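Local structure of N-acetylmuramoyl-L-alanine amidase (Mycobacteroides abscessus, 7AGL) at residues Ile9-Pro14 with Glu92-Tyr97; Gln64-Leu69 with Ala206-Ile211; Ala74-Asp79 with Asp88-Ile93; Asn127-Glu132 with Gln174-Leu179. The protein probably cleaves the amide bond between N-acetylmuramic acid and L-alanine in peptidoglycan, as a zinc-dependent cell-wall hydrolase. All coordinates share one frame; numbering follows the deposited sequence. Where two conformers were deposited one is given.

Contact 1. Residues Ile9-Pro14 with Glu92-Tyr97; sequences IVVLDP and EIENSY
Val11 overlaps both Glu94 and Tyr97, one methyl to each. CG1, set anti to the backbone N (chi1 -173°), lies against CG of Glu94 at 3.7 Å. The other methyl, CG2, meets CB of Tyr97 at 3.8 Å and comes obliquely to the ring near CD2, the two side chains crossing at about a right angle. Two residues earlier on the strand, Ile9 adds its CG2, 3.8 Å from the carbonyl O of Tyr97; its apolar approach to CB of Tyr97 is longer, 4.4 Å. Strand 9-14 thus packs one side against the end of helix 87-96 and Tyr97 just beyond it, while the opposite side of the strand, through Val10, meets helix 197-215.

Towards the zinc site the contact turns polar. OE2 of Glu94 sits 3.4 Å from CB of Asp13, and the two carboxylate planes are turned 61° apart. A water donates to OE2 of Glu94, at an unusually short 2.5 Å whose exact value is doubtful, and weakly to OD2 of Asp13. Each acid has a cation of its own: Lys177 holds OE1 of Glu94, and Arg90 pairs with OD1 of Asp13, which Thr76 also binds, while Ser104 binds OD2. With OD2 of Asp13 only 4.1 Å from OE2 of Glu94, the two acids would be expected to repel, and Lys177 and Arg90 probably offset much of that repulsion.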
loop_
_atom_site.group_PDB
_atom_site.type_symbol
_atom_site.label_atom_id
_atom_site.label_comp_id
_atom_site.label_asym_id
_atom_site.label_seq_id
_atom_site.Cartn_x
_atom_site.Cartn_y
_atom_site.Cartn_z
ATOM N N ILE A 9 -5.116 -0.797 -16.344
ATOM C CA ILE A 9 -5.324 0.355 -15.463
ATOM C C ILE A 9 -4.927 -0.024 -14.044
ATOM O O ILE A 9 -5.467 -0.988 -13.485
ATOM C CB ILE A 9 -6.791 0.827 -15.485
ATOM C CG1 ILE A 9 -7.175 1.320 -16.880
ATOM C CG2 ILE A 9 -7.005 1.925 -14.449
ATOM C CD1 ILE A 9 -8.651 1.337 -17.121
ATOM N N VAL A 10 -4.025 0.759 -13.438
ATOM C CA VAL A 10 -3.597 0.535 -12.060
ATOM C C VAL A 10 -3.774 1.836 -11.277
ATOM O O VAL A 10 -3.358 2.905 -11.752
ATOM C CB VAL A 10 -2.135 0.051 -11.992
ATOM C CG1 VAL A 10 -1.656 -0.067 -10.534
ATOM C CG2 VAL A 10 -2.005 -1.294 -12.726
ATOM N N VAL A 11 -4.382 1.747 -10.080
ATOM C CA VAL A 11 -4.480 2.887 -9.159
ATOM C C VAL A 11 -3.525 2.658 -7.992
ATOM O O VAL A 11 -3.444 1.546 -7.436
ATOM C CB VAL A 11 -5.919 3.131 -8.642
ATOM C CG1 VAL A 11 -5.978 4.422 -7.835
ATOM C CG2 VAL A 11 -6.902 3.193 -9.797
ATOM N N LEU A 12 -2.798 3.714 -7.625
ATOM C CA LEU A 12 -1.768 3.654 -6.592
ATOM C C LEU A 12 -2.161 4.554 -5.437
ATOM O O LEU A 12 -2.546 5.708 -5.658
ATOM C CB LEU A 12 -0.414 4.104 -7.153
ATOM C CG LEU A 12 0.120 3.285 -8.330
ATOM C CD1 LEU A 12 1.357 3.954 -8.933
ATOM C CD2 LEU A 12 0.453 1.871 -7.867
ATOM N N ASP A 13 -2.047 4.045 -4.210
ATOM C CA ASP A 13 -2.446 4.811 -3.023
ATOM C C ASP A 13 -1.263 4.991 -2.079
ATOM O O ASP A 13 -0.913 4.049 -1.339
ATOM C CB ASP A 13 -3.597 4.093 -2.307
ATOM C CG ASP A 13 -3.877 4.665 -0.929
ATOM O OD1 ASP A 13 -3.901 5.906 -0.829
ATOM O OD2 ASP A 13 -4.082 3.866 0.021
ATOM N N PRO A 14 -0.583 6.177 -2.073
ATOM C CA PRO A 14 0.439 6.430 -1.046
ATOM C C PRO A 14 -0.236 6.742 0.280
ATOM O O PRO A 14 -0.896 7.775 0.444
ATOM C CB PRO A 14 1.212 7.636 -1.608
ATOM C CG PRO A 14 0.293 8.295 -2.617
ATOM C CD PRO A 14 -0.887 7.386 -2.869
ATOM N N GLU A 92 -13.212 4.821 -2.769
ATOM C CA GLU A 92 -14.163 5.276 -3.781
ATOM C C GLU A 92 -13.429 5.780 -5.016
ATOM O O GLU A 92 -13.807 5.460 -6.152
ATOM C CB GLU A 92 -15.078 6.368 -3.211
ATOM C CG GLU A 92 -15.916 7.096 -4.290
ATOM C CD GLU A 92 -16.732 8.299 -3.777
ATOM O OE1 GLU A 92 -16.587 8.709 -2.605
ATOM O OE2 GLU A 92 -17.539 8.833 -4.566
ATOM N N ILE A 93 -12.376 6.578 -4.812
ATOM C CA ILE A 93 -11.589 7.085 -5.936
ATOM C C ILE A 93 -10.988 5.924 -6.716
ATOM O O ILE A 93 -11.063 5.875 -7.949
ATOM C CB ILE A 93 -10.498 8.059 -5.443
ATOM C CG1 ILE A 93 -11.106 9.380 -4.925
ATOM C CG2 ILE A 93 -9.482 8.318 -6.556
ATOM C CD1 ILE A 93 -10.137 10.142 -4.037
ATOM N N GLU A 94 -10.393 4.955 -6.006
ATOM C CA GLU A 94 -9.836 3.783 -6.680
ATOM C C GLU A 94 -10.890 3.082 -7.520
ATOM O O GLU A 94 -10.658 2.768 -8.696
ATOM C CB GLU A 94 -9.247 2.818 -5.648
ATOM C CG GLU A 94 -8.018 3.364 -4.958
ATOM C CD GLU A 94 -7.749 2.709 -3.610
ATOM O OE1 GLU A 94 -8.508 1.791 -3.214
ATOM O OE2 GLU A 94 -6.772 3.119 -2.945
ATOM N N ASN A 95 -12.054 2.811 -6.925
ATOM C CA ASN A 95 -13.086 2.062 -7.634
ATOM C C ASN A 95 -13.579 2.818 -8.863
ATOM O O ASN A 95 -13.945 2.194 -9.866
ATOM C CB ASN A 95 -14.244 1.746 -6.683
ATOM C CG ASN A 95 -13.863 0.722 -5.633
ATOM O OD1 ASN A 95 -12.994 -0.135 -5.863
ATOM N ND2 ASN A 95 -14.502 0.802 -4.468
ATOM N N SER A 96 -13.551 4.155 -8.826
ATOM C CA SER A 96 -14.083 4.956 -9.925
ATOM C C SER A 96 -13.291 4.794 -11.221
ATOM O O SER A 96 -13.804 5.138 -12.289
ATOM C CB SER A 96 -14.129 6.440 -9.528
ATOM O OG SER A 96 -12.851 7.061 -9.622
ATOM N N TYR A 97 -12.076 4.261 -11.165
ATOM C CA TYR A 97 -11.267 4.082 -12.369
ATOM C C TYR A 97 -11.458 2.717 -13.032
ATOM O O TYR A 97 -10.789 2.439 -14.032
ATOM C CB TYR A 97 -9.784 4.286 -12.045
ATOM C CG TYR A 97 -9.402 5.730 -11.804
ATOM C CD1 TYR A 97 -9.234 6.605 -12.877
ATOM C CD2 TYR A 97 -9.202 6.223 -10.513
ATOM C CE1 TYR A 97 -8.893 7.934 -12.675
ATOM C CE2 TYR A 97 -8.834 7.550 -10.302
ATOM C CZ TYR A 97 -8.685 8.400 -11.390
ATOM O OH TYR A 97 -8.331 9.727 -11.201
HETATM O O HOH W 1 -6.797 3.313 -0.435
#

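Contact 2. Residues Gln64-Leu69 with Ala206-Ile211; sequences QQLTQL and AVVQGI
OE1 of Gln65, in one of the two conformers this side chain adopts, rests on Val208, 3.4 Å from its CG2 and 3.7 Å from its CB. This is a van der Waals contact of an amide oxygen, and its exact position is doubtful given the second conformer. The start of the same chain adds to the overlap, with CB of Gln65 at 3.9 Å from CG2 of Val208. The other methyl of Val208, CG1, is anti to the backbone N (chi1 167°) and is met tip to tip by CD1 of Leu69 at 4.0 Å. Val208 is therefore received between Gln65 and Leu69, residues one helical turn apart.

Here the last turns of helix 51-68 pack on helix 197-215, the short segments crossing at -42° with 10.4 Å between their axes. Both helices cover the same face of the central sheet, in the layered alpha/beta fold of the zinc amidases. Deeper in, towards the strands, Leu66 and Ile211 cross at about a right angle and touch through their CD1 methyls, 4.0 Å apart. Leu66 also packs on Val71 and on Thr73 of the edge strand 72-75, and Ile211 reaches Met141 of helix 132-147.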
loop_
_atom_site.group_PDB
_atom_site.type_symbol
_atom_site.label_atom_id
_atom_site.label_comp_id
_atom_site.label_asym_id
_atom_site.label_seq_id
_atom_site.Cartn_x
_atom_site.Cartn_y
_atom_site.Cartn_z
ATOM N N GLN A 64 5.853 6.212 -12.372
ATOM C CA GLN A 64 6.716 6.488 -13.511
ATOM C C GLN A 64 7.091 5.206 -14.252
ATOM O O GLN A 64 7.083 5.171 -15.491
ATOM C CB GLN A 64 7.962 7.225 -13.023
ATOM C CG GLN A 64 8.863 7.765 -14.118
ATOM C CD GLN A 64 10.167 8.311 -13.559
ATOM O OE1 GLN A 64 10.488 8.106 -12.381
ATOM N NE2 GLN A 64 10.930 9.010 -14.401
ATOM N N GLN A 65 7.420 4.144 -13.510
ATOM C CA GLN A 65 7.797 2.885 -14.145
ATOM C C GLN A 65 6.612 2.261 -14.872
ATOM O O GLN A 65 6.758 1.759 -15.994
ATOM C CB GLN A 65 8.360 1.924 -13.096
ATOM C CG GLN A 65 9.624 2.428 -12.401
ATOM C CD GLN A 65 10.055 1.536 -11.246
ATOM O OE1 GLN A 65 9.847 0.322 -11.271
ATOM N NE2 GLN A 65 10.658 2.134 -10.231
ATOM N N LEU A 66 5.425 2.296 -14.255
ATOM C CA LEU A 66 4.241 1.730 -14.900
ATOM C C LEU A 66 3.890 2.494 -16.167
ATOM O O LEU A 66 3.549 1.887 -17.191
ATOM C CB LEU A 66 3.044 1.727 -13.940
ATOM C CG LEU A 66 3.127 0.730 -12.782
ATOM C CD1 LEU A 66 1.984 0.989 -11.808
ATOM C CD2 LEU A 66 3.100 -0.708 -13.329
ATOM N N THR A 67 3.975 3.825 -16.128
ATOM C CA THR A 67 3.691 4.605 -17.332
ATOM C C THR A 67 4.640 4.221 -18.464
ATOM O O THR A 67 4.224 4.097 -19.627
ATOM C CB THR A 67 3.783 6.105 -17.029
ATOM O OG1 THR A 67 2.743 6.484 -16.110
ATOM C CG2 THR A 67 3.644 6.916 -18.303
ATOM N N GLN A 68 5.915 4.008 -18.144
ATOM C CA GLN A 68 6.863 3.603 -19.179
ATOM C C GLN A 68 6.496 2.248 -19.777
ATOM O O GLN A 68 6.845 1.959 -20.932
ATOM C CB GLN A 68 8.278 3.587 -18.598
ATOM C CG GLN A 68 9.360 3.315 -19.622
ATOM C CD GLN A 68 10.759 3.424 -19.041
ATOM O OE1 GLN A 68 10.936 3.838 -17.893
ATOM N NE2 GLN A 68 11.764 3.050 -19.834
ATOM N N LEU A 69 5.794 1.403 -19.019
ATOM C CA LEU A 69 5.331 0.122 -19.545
ATOM C C LEU A 69 4.008 0.227 -20.295
ATOM O O LEU A 69 3.477 -0.800 -20.730
ATOM C CB LEU A 69 5.182 -0.892 -18.409
ATOM C CG LEU A 69 6.461 -1.305 -17.694
ATOM C CD1 LEU A 69 6.113 -2.155 -16.499
ATOM C CD2 LEU A 69 7.368 -2.074 -18.634
ATOM N N ALA A 206 10.397 -3.526 -7.272
ATOM C CA ALA A 206 9.890 -4.813 -6.808
ATOM C C ALA A 206 8.369 -4.838 -6.836
ATOM O O ALA A 206 7.770 -5.825 -7.271
ATOM C CB ALA A 206 10.408 -5.099 -5.399
ATOM N N VAL A 207 7.730 -3.754 -6.376
ATOM C CA VAL A 207 6.276 -3.654 -6.464
ATOM C C VAL A 207 5.826 -3.744 -7.915
ATOM O O VAL A 207 4.856 -4.448 -8.237
ATOM C CB VAL A 207 5.800 -2.356 -5.793
ATOM C CG1 VAL A 207 4.307 -2.103 -6.067
ATOM C CG2 VAL A 207 6.082 -2.433 -4.286
ATOM N N VAL A 208 6.515 -3.032 -8.816
ATOM C CA VAL A 208 6.159 -3.092 -10.230
ATOM C C VAL A 208 6.262 -4.524 -10.751
ATOM O O VAL A 208 5.391 -4.984 -11.494
ATOM C CB VAL A 208 7.027 -2.116 -11.048
ATOM C CG1 VAL A 208 6.898 -2.398 -12.538
ATOM C CG2 VAL A 208 6.601 -0.678 -10.747
ATOM N N GLN A 209 7.319 -5.251 -10.373
ATOM C CA GLN A 209 7.425 -6.652 -10.785
ATOM C C GLN A 209 6.223 -7.463 -10.309
ATOM O O GLN A 209 5.702 -8.309 -11.045
ATOM C CB GLN A 209 8.734 -7.261 -10.270
ATOM C CG GLN A 209 9.928 -6.825 -11.088
ATOM C CD GLN A 209 11.262 -7.138 -10.434
ATOM O OE1 GLN A 209 11.331 -7.560 -9.281
ATOM N NE2 GLN A 209 12.336 -6.920 -11.179
ATOM N N GLY A 210 5.742 -7.189 -9.095
ATOM C CA GLY A 210 4.550 -7.875 -8.613
ATOM C C GLY A 210 3.306 -7.517 -9.402
ATOM O O GLY A 210 2.482 -8.383 -9.705
ATOM N N ILE A 211 3.139 -6.232 -9.723
ATOM C CA ILE A 211 2.002 -5.815 -10.540
ATOM C C ILE A 211 2.069 -6.478 -11.913
ATOM O O ILE A 211 1.080 -7.042 -12.405
ATOM C CB ILE A 211 1.969 -4.277 -10.651
ATOM C CG1 ILE A 211 1.735 -3.640 -9.279
ATOM C CG2 ILE A 211 0.915 -3.835 -11.655
ATOM C CD1 ILE A 211 1.917 -2.130 -9.286
#

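Contact 3. Residues Ala74-Asp79 with Asp88-Ile93; sequences AMTRGD and DKRAEI
Thr76 lies across the Arg90 chain at about a right angle, its CB 4.0 Å from CG of Arg90. The CG2 methyl of Thr76 lies at the same distance, 4.0 Å, from the carbonyl O of Arg90. Beyond them the Arg90 chain runs extended to its guanidinium, which comes obliquely upon Arg77: CD of Arg77 is 4.0 Å from NH2 of Arg90, and the two guanidinium planes stand 44° apart. Ile93 lies one turn along the helix, with CD1 4.3 Å from the carbonyl O of Thr76.

Two cations this close would be expected to repel, but both have acceptors. NH1 of Arg77 bonds to Asp79 O (3.0 Å, 154° at the hydrogen). It also forms a salt bridge with Asp80, while NH2 goes to His52 O and NE shares the carbonyl O of Pro14 with NH1 of Arg90. Arg90, its charge balanced by Asp13, gives NE to Pro85 O.

NH2 of Arg90 binds the backbone O of His16, a zinc ligand, which makes the arginine a second-shell residue of the metal site. The segments belong to a beta-alpha-beta crossover, in which strand 72-75 leads through helix 87-96 to the parallel strand 101-108, with strand 9-14 between.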
loop_
_atom_site.group_PDB
_atom_site.type_symbol
_atom_site.label_atom_id
_atom_site.label_comp_id
_atom_site.label_asym_id
_atom_site.label_seq_id
_atom_site.Cartn_x
_atom_site.Cartn_y
_atom_site.Cartn_z
ATOM N N ALA A 74 -3.349 6.054 -11.981
ATOM C CA ALA A 74 -3.928 7.138 -11.207
ATOM C C ALA A 74 -3.447 6.997 -9.772
ATOM O O ALA A 74 -2.939 5.947 -9.367
ATOM C CB ALA A 74 -5.463 7.130 -11.276
ATOM N N MET A 75 -3.600 8.078 -9.010
ATOM C CA MET A 75 -3.208 8.128 -7.614
ATOM C C MET A 75 -4.374 8.654 -6.792
ATOM O O MET A 75 -5.273 9.321 -7.312
ATOM C CB MET A 75 -1.979 9.031 -7.395
ATOM C CG MET A 75 -0.720 8.534 -8.103
ATOM S SD MET A 75 0.702 9.596 -7.763
ATOM C CE MET A 75 0.085 11.237 -8.174
ATOM N N THR A 76 -4.340 8.353 -5.493
ATOM C CA THR A 76 -5.384 8.767 -4.559
ATOM C C THR A 76 -5.088 10.090 -3.858
ATOM O O THR A 76 -5.945 10.578 -3.111
ATOM C CB THR A 76 -5.587 7.709 -3.478
ATOM O OG1 THR A 76 -4.314 7.460 -2.860
ATOM C CG2 THR A 76 -6.132 6.424 -4.075
ATOM N N ARG A 77 -3.903 10.667 -4.041
ATOM C CA ARG A 77 -3.667 12.025 -3.562
ATOM C C ARG A 77 -2.663 12.705 -4.475
ATOM O O ARG A 77 -1.961 12.055 -5.255
ATOM C CB ARG A 77 -3.177 12.063 -2.104
ATOM C CG ARG A 77 -1.840 11.388 -1.839
ATOM C CD ARG A 77 -1.445 11.634 -0.406
ATOM N NE ARG A 77 -0.504 10.667 0.175
ATOM C CZ ARG A 77 0.672 10.976 0.711
ATOM N NH1 ARG A 77 1.160 12.226 0.667
ATOM N NH2 ARG A 77 1.387 10.018 1.281
ATOM N N GLY A 78 -2.615 14.033 -4.367
ATOM C CA GLY A 78 -1.874 14.871 -5.289
ATOM C C GLY A 78 -0.725 15.647 -4.676
ATOM O O GLY A 78 -0.073 16.432 -5.374
ATOM N N ASP A 79 -0.446 15.441 -3.395
ATOM C CA ASP A 79 0.637 16.177 -2.762
ATOM C C ASP A 79 1.071 15.454 -1.500
ATOM O O ASP A 79 0.413 14.520 -1.032
ATOM C CB ASP A 79 0.226 17.611 -2.430
ATOM C CG ASP A 79 -0.841 17.676 -1.350
ATOM O OD1 ASP A 79 -0.523 17.355 -0.179
ATOM O OD2 ASP A 79 -1.988 18.040 -1.688
ATOM N N ASP A 88 -12.145 6.020 3.303
ATOM C CA ASP A 88 -13.271 5.525 2.504
ATOM C C ASP A 88 -13.316 6.221 1.147
ATOM O O ASP A 88 -13.530 5.570 0.114
ATOM C CB ASP A 88 -14.612 5.658 3.260
ATOM C CG ASP A 88 -14.993 7.092 3.642
ATOM O OD1 ASP A 88 -14.101 7.952 3.857
ATOM O OD2 ASP A 88 -16.232 7.358 3.773
ATOM N N LYS A 89 -13.060 7.532 1.129
ATOM C CA LYS A 89 -12.984 8.268 -0.131
ATOM C C LYS A 89 -11.878 7.726 -1.047
ATOM O O LYS A 89 -12.040 7.681 -2.272
ATOM C CB LYS A 89 -12.747 9.747 0.164
ATOM C CG LYS A 89 -12.748 10.616 -1.055
ATOM C CD LYS A 89 -14.104 10.546 -1.699
ATOM C CE LYS A 89 -14.196 11.475 -2.863
ATOM N NZ LYS A 89 -15.546 11.431 -3.483
ATOM N N ARG A 90 -10.738 7.335 -0.478
ATOM C CA ARG A 90 -9.680 6.772 -1.311
ATOM C C ARG A 90 -10.145 5.504 -2.012
ATOM O O ARG A 90 -9.830 5.281 -3.184
ATOM C CB ARG A 90 -8.439 6.494 -0.466
ATOM C CG ARG A 90 -7.730 7.774 -0.058
ATOM C CD ARG A 90 -6.475 7.455 0.758
ATOM N NE ARG A 90 -5.926 8.688 1.307
ATOM C CZ ARG A 90 -4.630 8.981 1.425
ATOM N NH1 ARG A 90 -3.685 8.127 1.041
ATOM N NH2 ARG A 90 -4.283 10.163 1.935
ATOM N N ALA A 91 -10.853 4.630 -1.295
ATOM C CA ALA A 91 -11.378 3.430 -1.944
ATOM C C ALA A 91 -12.390 3.799 -3.023
ATOM O O ALA A 91 -12.431 3.162 -4.084
ATOM C CB ALA A 91 -12.007 2.499 -0.907
ATOM N N GLU A 92 -13.212 4.821 -2.769
ATOM C CA GLU A 92 -14.163 5.276 -3.781
ATOM C C GLU A 92 -13.429 5.780 -5.016
ATOM O O GLU A 92 -13.807 5.460 -6.152
ATOM C CB GLU A 92 -15.078 6.368 -3.211
ATOM C CG GLU A 92 -15.916 7.096 -4.290
ATOM C CD GLU A 92 -16.732 8.299 -3.777
ATOM O OE1 GLU A 92 -16.587 8.709 -2.605
ATOM O OE2 GLU A 92 -17.539 8.833 -4.566
ATOM N N ILE A 93 -12.376 6.578 -4.812
ATOM C CA ILE A 93 -11.589 7.085 -5.936
ATOM C C ILE A 93 -10.988 5.924 -6.716
ATOM O O ILE A 93 -11.063 5.875 -7.949
ATOM C CB ILE A 93 -10.498 8.059 -5.443
ATOM C CG1 ILE A 93 -11.106 9.380 -4.925
ATOM C CG2 ILE A 93 -9.482 8.318 -6.556
ATOM C CD1 ILE A 93 -10.137 10.142 -4.037
#

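Contact 4. Residues Asn127-Glu132 with Gln174-Leu179; sequences NAVQGE and QHPKVL
Two amide nitrogens face each other without bonding: ND2 of Asn127 lies 3.6 Å from NE2 of Gln174. OE1 of Gln174 is hardly farther from ND2, at 3.8 Å, yet the amide planes stand 73° apart and the side chains cross obliquely. ND2 of Asn127 is instead bonded to the carbonyl O of Ala173, the residue just before Gln174. Gln174 reaches this place by folding back: its CB starts away from the loop, but the chain bends at chi2 (-64°) and carries the amide round.

The apolar half of the contact belongs to Val129, whose methyls are split between the Gln174-His175 peptide and Pro176. CG1 presses on the carbonyl O of Gln174 at 3.5 Å. CG2, anti to the backbone N, touches CD of Pro176 at 3.7 Å, the two side chains crossing at about a right angle. Pro176 also touches Phe137 of helix 132-147.

The loop that carries Val129 is shaped by its own bonds. OD1 of Asn127 accepts the backbone N-H of Gln130 at 2.9 Å, with that nitrogen nearly along the C=O axis. The side chain of Gln130 ties the loop to its surroundings, with NE2 on the carbonyls of Asn171 and Ala173 and OE1 on Ser122 OG and Val126 N. Asn127 to Gln130 form an Asx motif that overlaps a type I beta turn, Ala128 to Gly131, which leads into helix 132-147 with Gly131 at the N-cap and lies against the chain entering strand 177-184.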
loop_
_atom_site.group_PDB
_atom_site.type_symbol
_atom_site.label_atom_id
_atom_site.label_comp_id
_atom_site.label_asym_id
_atom_site.label_seq_id
_atom_site.Cartn_x
_atom_site.Cartn_y
_atom_site.Cartn_z
ATOM N N ASN A 127 -16.761 -9.690 -0.813
ATOM C CA ASN A 127 -17.380 -9.881 -2.122
ATOM C C ASN A 127 -16.526 -10.865 -2.919
ATOM O O ASN A 127 -15.491 -11.337 -2.442
ATOM C CB ASN A 127 -17.553 -8.552 -2.853
ATOM C CG ASN A 127 -16.236 -7.826 -3.055
ATOM O OD1 ASN A 127 -15.182 -8.454 -3.271
ATOM N ND2 ASN A 127 -16.277 -6.495 -2.967
ATOM N N ALA A 128 -16.947 -11.148 -4.159
ATOM C CA ALA A 128 -16.281 -12.197 -4.934
ATOM C C ALA A 128 -14.880 -11.776 -5.377
ATOM O O ALA A 128 -13.958 -12.602 -5.397
ATOM C CB ALA A 128 -17.128 -12.586 -6.147
ATOM N N VAL A 129 -14.689 -10.504 -5.737
ATOM C CA VAL A 129 -13.371 -10.114 -6.230
ATOM C C VAL A 129 -12.350 -10.179 -5.108
ATOM O O VAL A 129 -11.158 -10.400 -5.358
ATOM C CB VAL A 129 -13.411 -8.719 -6.883
ATOM C CG1 VAL A 129 -13.531 -7.626 -5.834
ATOM C CG2 VAL A 129 -12.169 -8.488 -7.732
ATOM N N GLN A 130 -12.790 -10.015 -3.861
ATOM C CA GLN A 130 -11.864 -10.096 -2.741
ATOM C C GLN A 130 -11.463 -11.531 -2.415
ATOM O O GLN A 130 -10.638 -11.736 -1.517
ATOM C CB GLN A 130 -12.471 -9.427 -1.514
ATOM C CG GLN A 130 -12.589 -7.917 -1.645
ATOM C CD GLN A 130 -13.246 -7.308 -0.433
ATOM O OE1 GLN A 130 -13.314 -7.938 0.622
ATOM N NE2 GLN A 130 -13.722 -6.074 -0.570
ATOM N N GLY A 131 -12.016 -12.517 -3.124
ATOM C CA GLY A 131 -11.624 -13.898 -2.965
ATOM C C GLY A 131 -10.411 -14.245 -3.808
ATOM O O GLY A 131 -9.374 -13.578 -3.702
ATOM N N GLU A 132 -10.553 -15.249 -4.678
ATOM C CA GLU A 132 -9.418 -15.744 -5.459
ATOM C C GLU A 132 -8.670 -14.658 -6.236
ATOM O O GLU A 132 -7.426 -14.687 -6.229
ATOM C CB GLU A 132 -9.901 -16.860 -6.404
ATOM C CG GLU A 132 -8.792 -17.593 -7.156
ATOM C CD GLU A 132 -8.247 -16.834 -8.363
ATOM O OE1 GLU A 132 -8.964 -15.966 -8.921
ATOM O OE2 GLU A 132 -7.086 -17.110 -8.755
ATOM N N GLN A 174 -13.591 -2.901 -4.758
ATOM C CA GLN A 174 -14.377 -3.604 -5.770
ATOM C C GLN A 174 -13.511 -4.229 -6.867
ATOM O O GLN A 174 -14.052 -4.807 -7.823
ATOM C CB GLN A 174 -15.410 -2.641 -6.385
ATOM C CG GLN A 174 -16.375 -2.060 -5.353
ATOM C CD GLN A 174 -17.241 -3.136 -4.709
ATOM O OE1 GLN A 174 -17.747 -4.027 -5.387
ATOM N NE2 GLN A 174 -17.385 -3.069 -3.396
ATOM N N HIS A 175 -12.195 -4.134 -6.752
ATOM C CA HIS A 175 -11.239 -4.623 -7.735
ATOM C C HIS A 175 -10.073 -5.226 -6.971
ATOM O O HIS A 175 -9.917 -4.961 -5.776
ATOM C CB HIS A 175 -10.774 -3.485 -8.656
ATOM C CG HIS A 175 -11.917 -2.804 -9.338
ATOM N ND1 HIS A 175 -12.607 -1.757 -8.764
ATOM C CD2 HIS A 175 -12.571 -3.105 -10.484
ATOM C CE1 HIS A 175 -13.605 -1.402 -9.557
ATOM N NE2 HIS A 175 -13.600 -2.199 -10.610
ATOM N N PRO A 176 -9.252 -6.058 -7.620
ATOM C CA PRO A 176 -8.149 -6.692 -6.884
ATOM C C PRO A 176 -7.227 -5.642 -6.280
ATOM O O PRO A 176 -6.791 -4.696 -6.952
ATOM C CB PRO A 176 -7.442 -7.535 -7.953
ATOM C CG PRO A 176 -8.494 -7.798 -8.977
ATOM C CD PRO A 176 -9.296 -6.524 -9.020
ATOM N N LYS A 177 -6.937 -5.802 -4.993
ATOM C CA LYS A 177 -6.207 -4.772 -4.268
ATOM C C LYS A 177 -5.352 -5.422 -3.192
ATOM O O LYS A 177 -5.768 -6.389 -2.558
ATOM C CB LYS A 177 -7.173 -3.748 -3.636
ATOM C CG LYS A 177 -6.451 -2.666 -2.806
ATOM C CD LYS A 177 -7.425 -1.660 -2.215
ATOM C CE LYS A 177 -6.672 -0.589 -1.452
ATOM N NZ LYS A 177 -7.602 0.524 -1.023
ATOM N N VAL A 178 -4.149 -4.882 -2.989
ATOM C CA VAL A 178 -3.315 -5.266 -1.863
ATOM C C VAL A 178 -2.782 -4.000 -1.218
ATOM O O VAL A 178 -2.686 -2.942 -1.858
ATOM C CB VAL A 178 -2.151 -6.214 -2.278
ATOM C CG1 VAL A 178 -2.705 -7.535 -2.805
ATOM C CG2 VAL A 178 -1.243 -5.544 -3.314
ATOM N N LEU A 179 -2.484 -4.097 0.076
ATOM C CA LEU A 179 -1.848 -3.015 0.828
ATOM C C LEU A 179 -0.498 -3.561 1.251
ATOM O O LEU A 179 -0.432 -4.482 2.080
ATOM C CB LEU A 179 -2.689 -2.588 2.036
ATOM C CG LEU A 179 -2.224 -1.355 2.835
ATOM C CD1 LEU A 179 -3.375 -0.847 3.721
ATOM C CD2 LEU A 179 -0.970 -1.597 3.700
#

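How the contacts relate
From the N terminus, strand 9-14 is met first, and contact 1 closes the long loop from it to helix 87-96. Contact 3 opens later, at the end of strand 72-75, and ends on that same helix. The two share Glu92 and Ile93 and join strand 9-14 and the end of its neighbour 72-75 to it. Contact 2 crosses contact 1: it opens at helix 51-68 and closes only at helix 197-215, so contacts 3 and 4 nest inside its loop. It packs on the opposite face of the sheet, meeting contact 1 through Val10 and Leu12. Contact 4 follows contact 1 in series, tying the loop before helix 132-147 to the chain leading into strand 177-184, and Asn95 with Gln174 links the two.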